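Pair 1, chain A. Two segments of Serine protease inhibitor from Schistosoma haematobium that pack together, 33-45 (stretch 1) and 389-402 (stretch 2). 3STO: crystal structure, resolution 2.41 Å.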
# COMPACT_ATOMS: atom_id res chain seq x y z
N ASP A 33 -1.15 -7.89 14.29
CA ASP A 33 -1.68 -9.25 14.24
C ASP A 33 -1.09 -10.15 13.14
O ASP A 33 -1.60 -11.23 12.88
CB ASP A 33 -3.22 -9.18 14.13
CG ASP A 33 -3.88 -8.58 15.39
OD1 ASP A 33 -3.32 -8.71 16.51
OD2 ASP A 33 -4.97 -7.99 15.28
N PHE A 34 -0.02 -9.72 12.49
CA PHE A 34 0.53 -10.50 11.37
C PHE A 34 1.94 -11.02 11.67
O PHE A 34 2.71 -11.34 10.75
CB PHE A 34 0.49 -9.67 10.07
CG PHE A 34 -0.89 -9.33 9.64
CD1 PHE A 34 -1.64 -10.23 8.89
CD2 PHE A 34 -1.48 -8.16 10.05
CE1 PHE A 34 -2.94 -9.95 8.53
CE2 PHE A 34 -2.79 -7.86 9.68
CZ PHE A 34 -3.52 -8.76 8.92
N GLY A 35 2.24 -11.11 12.97
CA GLY A 35 3.50 -11.64 13.47
C GLY A 35 3.82 -12.98 12.84
O GLY A 35 4.96 -13.36 12.76
N GLY A 36 2.81 -13.71 12.36
CA GLY A 36 3.08 -15.01 11.78
C GLY A 36 2.77 -15.17 10.30
O GLY A 36 2.80 -16.28 9.79
N ASP A 37 2.48 -14.08 9.59
CA ASP A 37 2.18 -14.20 8.17
C ASP A 37 3.09 -13.33 7.29
O ASP A 37 3.76 -12.43 7.76
CB ASP A 37 0.72 -13.82 7.91
CG ASP A 37 -0.26 -14.60 8.77
OD1 ASP A 37 -0.16 -15.84 8.83
OD2 ASP A 37 -1.14 -13.97 9.39
N ASN A 38 3.06 -13.59 5.99
CA ASN A 38 3.43 -12.53 5.05
C ASN A 38 2.48 -11.32 5.25
O ASN A 38 1.30 -11.46 5.55
CB ASN A 38 3.37 -12.99 3.60
CG ASN A 38 4.41 -14.07 3.26
OD1 ASN A 38 5.52 -14.11 3.80
ND2 ASN A 38 4.05 -14.94 2.32
N PHE A 39 3.02 -10.12 5.11
CA PHE A 39 2.20 -8.94 5.21
C PHE A 39 2.52 -7.99 4.05
O PHE A 39 3.67 -7.85 3.65
CB PHE A 39 2.43 -8.23 6.55
CG PHE A 39 1.70 -6.95 6.66
CD1 PHE A 39 0.34 -6.94 6.97
CD2 PHE A 39 2.35 -5.75 6.39
CE1 PHE A 39 -0.39 -5.72 7.05
CE2 PHE A 39 1.65 -4.52 6.47
CZ PHE A 39 0.27 -4.50 6.81
N LEU A 40 1.49 -7.33 3.53
CA LEU A 40 1.65 -6.41 2.40
C LEU A 40 0.57 -5.32 2.50
O LEU A 40 -0.60 -5.63 2.63
CB LEU A 40 1.53 -7.20 1.09
CG LEU A 40 1.49 -6.46 -0.24
CD1 LEU A 40 2.71 -5.60 -0.37
CD2 LEU A 40 1.39 -7.42 -1.40
N THR A 41 0.98 -4.06 2.48
CA THR A 41 0.01 -2.97 2.45
C THR A 41 0.50 -1.67 1.78
O THR A 41 1.69 -1.33 1.80
CB THR A 41 -0.47 -2.60 3.88
OG1 THR A 41 -1.68 -1.84 3.79
CG2 THR A 41 0.62 -1.81 4.63
N CYS A 42 -0.47 -0.92 1.25
CA CYS A 42 -0.25 0.43 0.72
C CYS A 42 -1.07 1.53 1.42
O CYS A 42 -2.24 1.77 1.09
CB CYS A 42 -0.52 0.45 -0.78
SG CYS A 42 -0.80 2.16 -1.29
N PRO A 43 -0.46 2.22 2.37
CA PRO A 43 -1.17 3.15 3.27
C PRO A 43 -1.83 4.35 2.61
O PRO A 43 -2.82 4.86 3.16
CB PRO A 43 -0.07 3.63 4.23
CG PRO A 43 1.04 2.65 4.07
CD PRO A 43 0.97 2.10 2.70
N LEU A 44 -1.32 4.79 1.46
CA LEU A 44 -1.90 5.98 0.80
C LEU A 44 -3.21 5.65 0.07
O LEU A 44 -4.05 6.50 -0.13
CB LEU A 44 -0.89 6.64 -0.17
CG LEU A 44 0.38 7.23 0.45
CD1 LEU A 44 1.19 7.96 -0.61
CD2 LEU A 44 0.08 8.17 1.60
N GLY A 45 -3.35 4.40 -0.34
CA GLY A 45 -4.58 3.96 -0.92
C GLY A 45 -5.71 3.94 0.09
O GLY A 45 -6.85 4.17 -0.29
N GLN A 389 10.61 11.42 -3.00
CA GLN A 389 10.09 12.77 -2.94
C GLN A 389 9.21 12.95 -1.69
O GLN A 389 9.44 13.85 -0.87
CB GLN A 389 9.35 13.08 -4.23
CG GLN A 389 8.87 14.49 -4.33
CD GLN A 389 8.20 14.70 -5.62
OE1 GLN A 389 8.76 14.37 -6.69
NE2 GLN A 389 6.95 15.19 -5.57
N LEU A 390 8.23 12.06 -1.52
CA LEU A 390 7.42 12.08 -0.32
C LEU A 390 8.19 11.65 0.93
O LEU A 390 7.70 11.80 2.03
CB LEU A 390 6.21 11.19 -0.50
CG LEU A 390 5.32 11.50 -1.71
CD1 LEU A 390 4.15 10.54 -1.74
CD2 LEU A 390 4.83 12.94 -1.68
N THR A 391 9.40 11.13 0.74
CA THR A 391 10.19 10.49 1.81
C THR A 391 9.38 9.55 2.72
O THR A 391 9.44 9.63 3.95
CB THR A 391 11.01 11.50 2.66
OG1 THR A 391 10.12 12.46 3.24
CG2 THR A 391 12.01 12.22 1.79
N MSE A 392 8.64 8.64 2.10
CA MSE A 392 7.89 7.68 2.87
C MSE A 392 7.67 6.44 2.03
O MSE A 392 7.80 6.46 0.82
CB MSE A 392 6.55 8.27 3.28
CG MSE A 392 5.57 8.34 2.13
SE MSE A 392 3.92 9.38 2.52
CE MSE A 392 3.40 8.48 4.20
N PRO A 393 7.34 5.33 2.69
CA PRO A 393 7.02 4.16 1.87
C PRO A 393 5.60 4.23 1.35
O PRO A 393 4.66 4.62 2.04
CB PRO A 393 7.17 3.00 2.86
CG PRO A 393 6.80 3.62 4.20
CD PRO A 393 7.36 5.04 4.13
N ILE A 394 5.44 3.88 0.09
CA ILE A 394 4.11 3.77 -0.44
C ILE A 394 3.64 2.31 -0.46
O ILE A 394 2.48 2.04 -0.70
CB ILE A 394 3.99 4.43 -1.81
CG1 ILE A 394 4.92 3.76 -2.81
CG2 ILE A 394 4.27 5.96 -1.72
CD1 ILE A 394 4.55 4.12 -4.21
N MSE A 395 4.55 1.39 -0.19
CA MSE A 395 4.22 -0.02 -0.05
C MSE A 395 5.13 -0.54 1.07
O MSE A 395 6.33 -0.26 1.09
CB MSE A 395 4.39 -0.73 -1.39
CG MSE A 395 4.02 -2.20 -1.46
SE MSE A 395 5.20 -3.53 -0.61
CE MSE A 395 7.02 -3.31 -1.34
N ALA A 396 4.54 -1.24 2.03
CA ALA A 396 5.24 -1.87 3.15
C ALA A 396 4.90 -3.36 3.16
O ALA A 396 3.76 -3.76 2.94
CB ALA A 396 4.86 -1.19 4.51
N ALA A 397 5.90 -4.18 3.38
CA ALA A 397 5.76 -5.62 3.26
C ALA A 397 6.68 -6.34 4.22
O ALA A 397 7.81 -5.93 4.47
CB ALA A 397 6.03 -6.08 1.82
N LYS A 398 6.19 -7.45 4.75
CA LYS A 398 7.04 -8.40 5.43
C LYS A 398 6.98 -9.74 4.65
O LYS A 398 5.91 -10.29 4.39
CB LYS A 398 6.61 -8.57 6.88
CG LYS A 398 7.41 -9.64 7.61
CD LYS A 398 6.98 -9.78 9.05
CE LYS A 398 5.60 -10.38 9.16
NZ LYS A 398 5.43 -11.04 10.49
N VAL A 399 8.15 -10.25 4.29
CA VAL A 399 8.23 -11.50 3.56
C VAL A 399 8.87 -12.60 4.40
O VAL A 399 10.08 -12.63 4.63
CB VAL A 399 8.96 -11.34 2.22
CG1 VAL A 399 8.87 -12.61 1.44
CG2 VAL A 399 8.37 -10.16 1.41
N MSE A 400 8.03 -13.50 4.89
CA MSE A 400 8.49 -14.62 5.70
C MSE A 400 8.63 -15.89 4.88
O MSE A 400 9.49 -16.72 5.13
CB MSE A 400 7.49 -14.88 6.81
CG MSE A 400 7.75 -14.07 8.05
SE MSE A 400 6.50 -14.53 9.48
CE MSE A 400 7.23 -13.30 10.81
N ASN A 401 7.75 -16.02 3.90
CA ASN A 401 7.65 -17.20 3.10
C ASN A 401 7.44 -16.76 1.67
O ASN A 401 6.30 -16.54 1.24
CB ASN A 401 6.44 -18.03 3.57
CG ASN A 401 6.46 -19.46 3.02
OD1 ASN A 401 7.14 -19.78 2.04
ND2 ASN A 401 5.71 -20.34 3.67
N PRO A 402 8.55 -16.65 0.91
CA PRO A 402 8.44 -16.27 -0.51
C PRO A 402 7.81 -17.41 -1.29
O PRO A 402 8.16 -18.57 -1.09
CB PRO A 402 9.90 -16.06 -0.95
CG PRO A 402 10.78 -16.44 0.25
CD PRO A 402 9.91 -17.05 1.31
O HOH W 1 0.83 3.93 -0.52

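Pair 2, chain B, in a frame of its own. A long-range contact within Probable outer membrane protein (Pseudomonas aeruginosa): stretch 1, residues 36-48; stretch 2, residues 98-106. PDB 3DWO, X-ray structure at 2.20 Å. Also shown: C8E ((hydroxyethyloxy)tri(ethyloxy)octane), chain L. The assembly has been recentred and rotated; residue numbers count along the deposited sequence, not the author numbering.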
# COMPACT_ATOMS: atom_id res chain seq x y z
N ALA B 36 -13.35 10.26 18.69
CA ALA B 36 -13.81 11.58 18.25
C ALA B 36 -15.28 11.57 17.88
O ALA B 36 -15.92 12.62 17.75
CB ALA B 36 -12.97 12.05 17.07
N MET B 37 -15.82 10.38 17.71
CA MET B 37 -17.22 10.20 17.35
C MET B 37 -18.14 10.70 18.48
O MET B 37 -19.28 11.08 18.25
CB MET B 37 -17.44 8.71 17.09
CG MET B 37 -18.39 8.37 15.97
SD MET B 37 -18.11 6.69 15.39
CE MET B 37 -18.05 5.77 16.93
N ALA B 38 -17.61 10.69 19.70
CA ALA B 38 -18.37 11.12 20.87
C ALA B 38 -18.70 12.61 20.85
O ALA B 38 -19.47 13.08 21.68
CB ALA B 38 -17.59 10.77 22.13
N PHE B 39 -18.13 13.34 19.90
CA PHE B 39 -18.38 14.77 19.82
C PHE B 39 -19.11 15.17 18.55
O PHE B 39 -19.22 16.35 18.23
CB PHE B 39 -17.05 15.51 19.94
CG PHE B 39 -16.39 15.32 21.28
CD1 PHE B 39 -16.88 15.97 22.41
CD2 PHE B 39 -15.34 14.42 21.42
CE1 PHE B 39 -16.32 15.73 23.67
CE2 PHE B 39 -14.78 14.17 22.67
CZ PHE B 39 -15.27 14.83 23.80
N ILE B 40 -19.62 14.17 17.83
CA ILE B 40 -20.39 14.41 16.62
C ILE B 40 -21.84 14.40 17.08
O ILE B 40 -22.37 13.35 17.45
CB ILE B 40 -20.13 13.32 15.56
CG1 ILE B 40 -18.72 13.48 15.00
CG2 ILE B 40 -21.17 13.40 14.45
CD1 ILE B 40 -18.32 12.45 13.97
N ASP B 41 -22.46 15.57 17.05
CA ASP B 41 -23.83 15.74 17.52
C ASP B 41 -24.99 15.24 16.66
O ASP B 41 -26.15 15.40 17.05
CB ASP B 41 -24.05 17.22 17.86
CG ASP B 41 -23.47 18.16 16.81
OD1 ASP B 41 -23.31 19.36 17.12
OD2 ASP B 41 -23.19 17.70 15.68
N LYS B 42 -24.72 14.64 15.51
CA LYS B 42 -25.80 14.14 14.67
C LYS B 42 -25.43 13.02 13.71
O LYS B 42 -24.27 12.65 13.59
CB LYS B 42 -26.43 15.30 13.88
CG LYS B 42 -25.45 16.40 13.52
CD LYS B 42 -24.25 15.88 12.75
CE LYS B 42 -23.21 16.97 12.58
NZ LYS B 42 -23.79 18.19 11.95
N ARG B 43 -26.45 12.49 13.03
CA ARG B 43 -26.27 11.41 12.07
C ARG B 43 -25.61 11.95 10.80
O ARG B 43 -26.08 12.94 10.24
CB ARG B 43 -27.61 10.80 11.67
CG ARG B 43 -28.36 10.06 12.76
CD ARG B 43 -29.59 9.42 12.15
NE ARG B 43 -30.38 8.63 13.11
CZ ARG B 43 -31.39 7.84 12.76
NH1 ARG B 43 -31.73 7.73 11.48
NH2 ARG B 43 -32.05 7.16 13.68
N ILE B 44 -24.55 11.29 10.36
CA ILE B 44 -23.86 11.72 9.15
C ILE B 44 -23.50 10.52 8.28
O ILE B 44 -22.97 9.52 8.76
CB ILE B 44 -22.57 12.50 9.48
CG1 ILE B 44 -22.89 13.63 10.46
CG2 ILE B 44 -22.00 13.11 8.21
CD1 ILE B 44 -21.68 14.46 10.84
N ALA B 45 -23.81 10.63 6.99
CA ALA B 45 -23.51 9.60 6.01
C ALA B 45 -22.62 10.28 4.98
O ALA B 45 -22.91 11.39 4.54
CB ALA B 45 -24.80 9.11 5.35
N GLN B 46 -21.53 9.62 4.59
CA GLN B 46 -20.60 10.23 3.64
C GLN B 46 -19.96 9.24 2.68
O GLN B 46 -19.57 8.14 3.07
CB GLN B 46 -19.51 10.95 4.42
CG GLN B 46 -18.47 11.66 3.58
CD GLN B 46 -17.37 12.28 4.44
OE1 GLN B 46 -16.64 11.57 5.13
NE2 GLN B 46 -17.27 13.60 4.41
N LEU B 47 -19.86 9.63 1.42
CA LEU B 47 -19.24 8.80 0.40
C LEU B 47 -18.14 9.58 -0.30
O LEU B 47 -18.34 10.72 -0.72
CB LEU B 47 -20.27 8.35 -0.64
CG LEU B 47 -19.63 7.66 -1.86
CD1 LEU B 47 -18.88 6.41 -1.41
CD2 LEU B 47 -20.70 7.31 -2.88
N THR B 48 -16.97 8.96 -0.41
CA THR B 48 -15.83 9.58 -1.06
C THR B 48 -15.35 8.70 -2.21
O THR B 48 -15.37 7.47 -2.11
CB THR B 48 -14.66 9.77 -0.07
OG1 THR B 48 -15.01 10.75 0.91
CG2 THR B 48 -13.40 10.23 -0.82
N PRO B 98 -12.93 4.04 -3.46
CA PRO B 98 -14.12 4.49 -2.75
C PRO B 98 -13.88 4.42 -1.25
O PRO B 98 -13.02 3.66 -0.79
CB PRO B 98 -15.17 3.50 -3.21
CG PRO B 98 -14.38 2.22 -3.22
CD PRO B 98 -13.08 2.64 -3.90
N THR B 99 -14.64 5.20 -0.50
CA THR B 99 -14.54 5.21 0.95
C THR B 99 -15.89 5.69 1.49
O THR B 99 -16.47 6.65 0.98
CB THR B 99 -13.41 6.14 1.43
OG1 THR B 99 -12.14 5.56 1.08
CG2 THR B 99 -13.47 6.34 2.93
N GLY B 100 -16.39 4.99 2.50
CA GLY B 100 -17.67 5.35 3.08
C GLY B 100 -17.65 5.44 4.59
O GLY B 100 -17.02 4.63 5.26
N PHE B 101 -18.34 6.44 5.13
CA PHE B 101 -18.40 6.63 6.57
C PHE B 101 -19.82 6.94 7.03
O PHE B 101 -20.56 7.69 6.38
CB PHE B 101 -17.48 7.76 7.01
CG PHE B 101 -16.03 7.51 6.74
CD1 PHE B 101 -15.33 6.54 7.46
CD2 PHE B 101 -15.34 8.25 5.78
CE1 PHE B 101 -13.98 6.31 7.22
CE2 PHE B 101 -13.99 8.04 5.54
CZ PHE B 101 -13.30 7.06 6.26
N LEU B 102 -20.19 6.35 8.15
CA LEU B 102 -21.51 6.57 8.73
C LEU B 102 -21.36 6.68 10.24
O LEU B 102 -20.76 5.82 10.87
CB LEU B 102 -22.45 5.42 8.37
CG LEU B 102 -23.83 5.49 9.03
CD1 LEU B 102 -24.55 6.76 8.59
CD2 LEU B 102 -24.63 4.26 8.65
N VAL B 103 -21.88 7.76 10.80
CA VAL B 103 -21.82 7.97 12.24
C VAL B 103 -23.24 8.18 12.77
O VAL B 103 -23.97 9.05 12.28
CB VAL B 103 -20.95 9.17 12.61
CG1 VAL B 103 -21.00 9.40 14.11
CG2 VAL B 103 -19.52 8.93 12.15
N VAL B 104 -23.60 7.39 13.76
CA VAL B 104 -24.93 7.45 14.35
C VAL B 104 -24.87 7.53 15.87
O VAL B 104 -24.65 6.51 16.54
CB VAL B 104 -25.76 6.20 13.98
CG1 VAL B 104 -27.15 6.30 14.56
CG2 VAL B 104 -25.82 6.05 12.47
N PRO B 105 -25.05 8.73 16.44
CA PRO B 105 -25.01 8.83 17.90
C PRO B 105 -26.17 8.04 18.51
O PRO B 105 -27.32 8.15 18.05
CB PRO B 105 -25.11 10.34 18.15
CG PRO B 105 -25.86 10.84 16.95
CD PRO B 105 -25.25 10.05 15.82
N ILE B 106 -25.87 7.22 19.52
CA ILE B 106 -26.88 6.39 20.17
C ILE B 106 -27.49 7.09 21.37
O ILE B 106 -28.69 7.38 21.39
CB ILE B 106 -26.26 5.06 20.65
CG1 ILE B 106 -25.54 4.37 19.49
CG2 ILE B 106 -27.34 4.15 21.20
CD1 ILE B 106 -24.78 3.13 19.90
C1 C8E L . -20.21 0.87 5.26
C2 C8E L . -20.94 2.13 5.34
C3 C8E L . -20.55 3.12 4.33
C4 C8E L . -21.41 4.27 4.52
C5 C8E L . -22.08 4.59 3.23
C6 C8E L . -22.77 5.85 3.31
O HOH W 2 -16.12 9.37 2.94

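An antiparallel pair of strands fixes the path of two backbones but leaves open how the side chains fill the space beside them, and pairs 1 and 2 illustrate the point. Strand 39-41 of pair 1 runs against strand 395-399 at 174°, with axes 4.5 Å apart at their closest; strand 44-48 of pair 2 meets strand 98-105 at 171° and 4.7 Å. Fourteen central residues superpose with an RMSD of 0.9 Å.

The shared ladder begins where F39(A) matches I44(B) and K398(A) matches V103(B). In pair 1, F39(A) N donates to K398(A) O at 3.0 Å and K398(A) N to F39(A) O at 2.8 Å; in pair 2, I44(B) N reaches V103(B) O at 3.0 Å and V103(B) N reaches I44(B) O at 2.9 Å. Two residues on, T41(A) with A396(A) and Q46(B) with F101(B) form the equivalent reciprocal bonds, for instance T41(A) N to A396(A) O and Q46(B) N to F101(B) O, both 2.8 Å. Because these bonds involve only main-chain atoms, they tolerate very different side chains.

The face carrying those residues is filled in contrasting ways. At the first rung, the long chain of K398(A) extends past the strand end, and its NZ donates to F34(A) O at 2.7 Å, tying the sheet to a type I turn from F34(A) to D37(A). The matching V103(B) is short and apolar: its CG1 lies 3.4 Å from M37(B) CG and 4.0 Å from I40(B) CG2, so residues preceding the strand fold over it. One position thus anchors the preceding segment by a polar tip, the other by hydrophobic contact.

At the second rung pair 2 is bulkier on both strands. Small A396(A) sits beside T41(A), with CB 4.3 Å from T41(A) CG2, whereas pair 2 places the large F101(B) beside the extended Q46(B), CD2 of the ring lying 3.6 Å from Q46(B) OE1. That same OE1 accepts from a water, at 3.1 Å, which also lies 2.7 Å from T48(B) OG1.

On the other face, L40(A) and A397(A) correspond to A45(B) and L102(B), an exchange of leucine and alanine across the strands. L40(A) CD1 lies 4.0 Å from A397(A) CB; L102(B) CD1 lies 4.0 Å from A45(B) CB. The leucine shares its t, p rotamer in both pairs, and its end comes nearer the partner strand. L40(A) CD1 also approaches M395(A) SE, of a selenomethionine, at 3.2 Å. The match of M395(A), G100(B), has no side chain, and the detergent-like C8E lies over it, C3 being 3.7 Å from G100(B) C; an ideal CB there would clash with that atom.

Beyond the ladder, N38(A) matches R43(B). N38(A) OD1 accepts from M400(A) N at 2.8 Å and N401(A) N at 2.9 Å, while R43(B) makes no side-chain hydrogen bond to stretch 2; its NE merely lies 4.2 Å from V104(B) CG1. M400(A) and P105(B) match and both point toward the other stretch: M400(A) CE lies 3.0 Å from G35(A) O, and P105(B) CD lies 3.6 Å from K42(B) O. The scaffold sets the positions; the side chains decide how each is used.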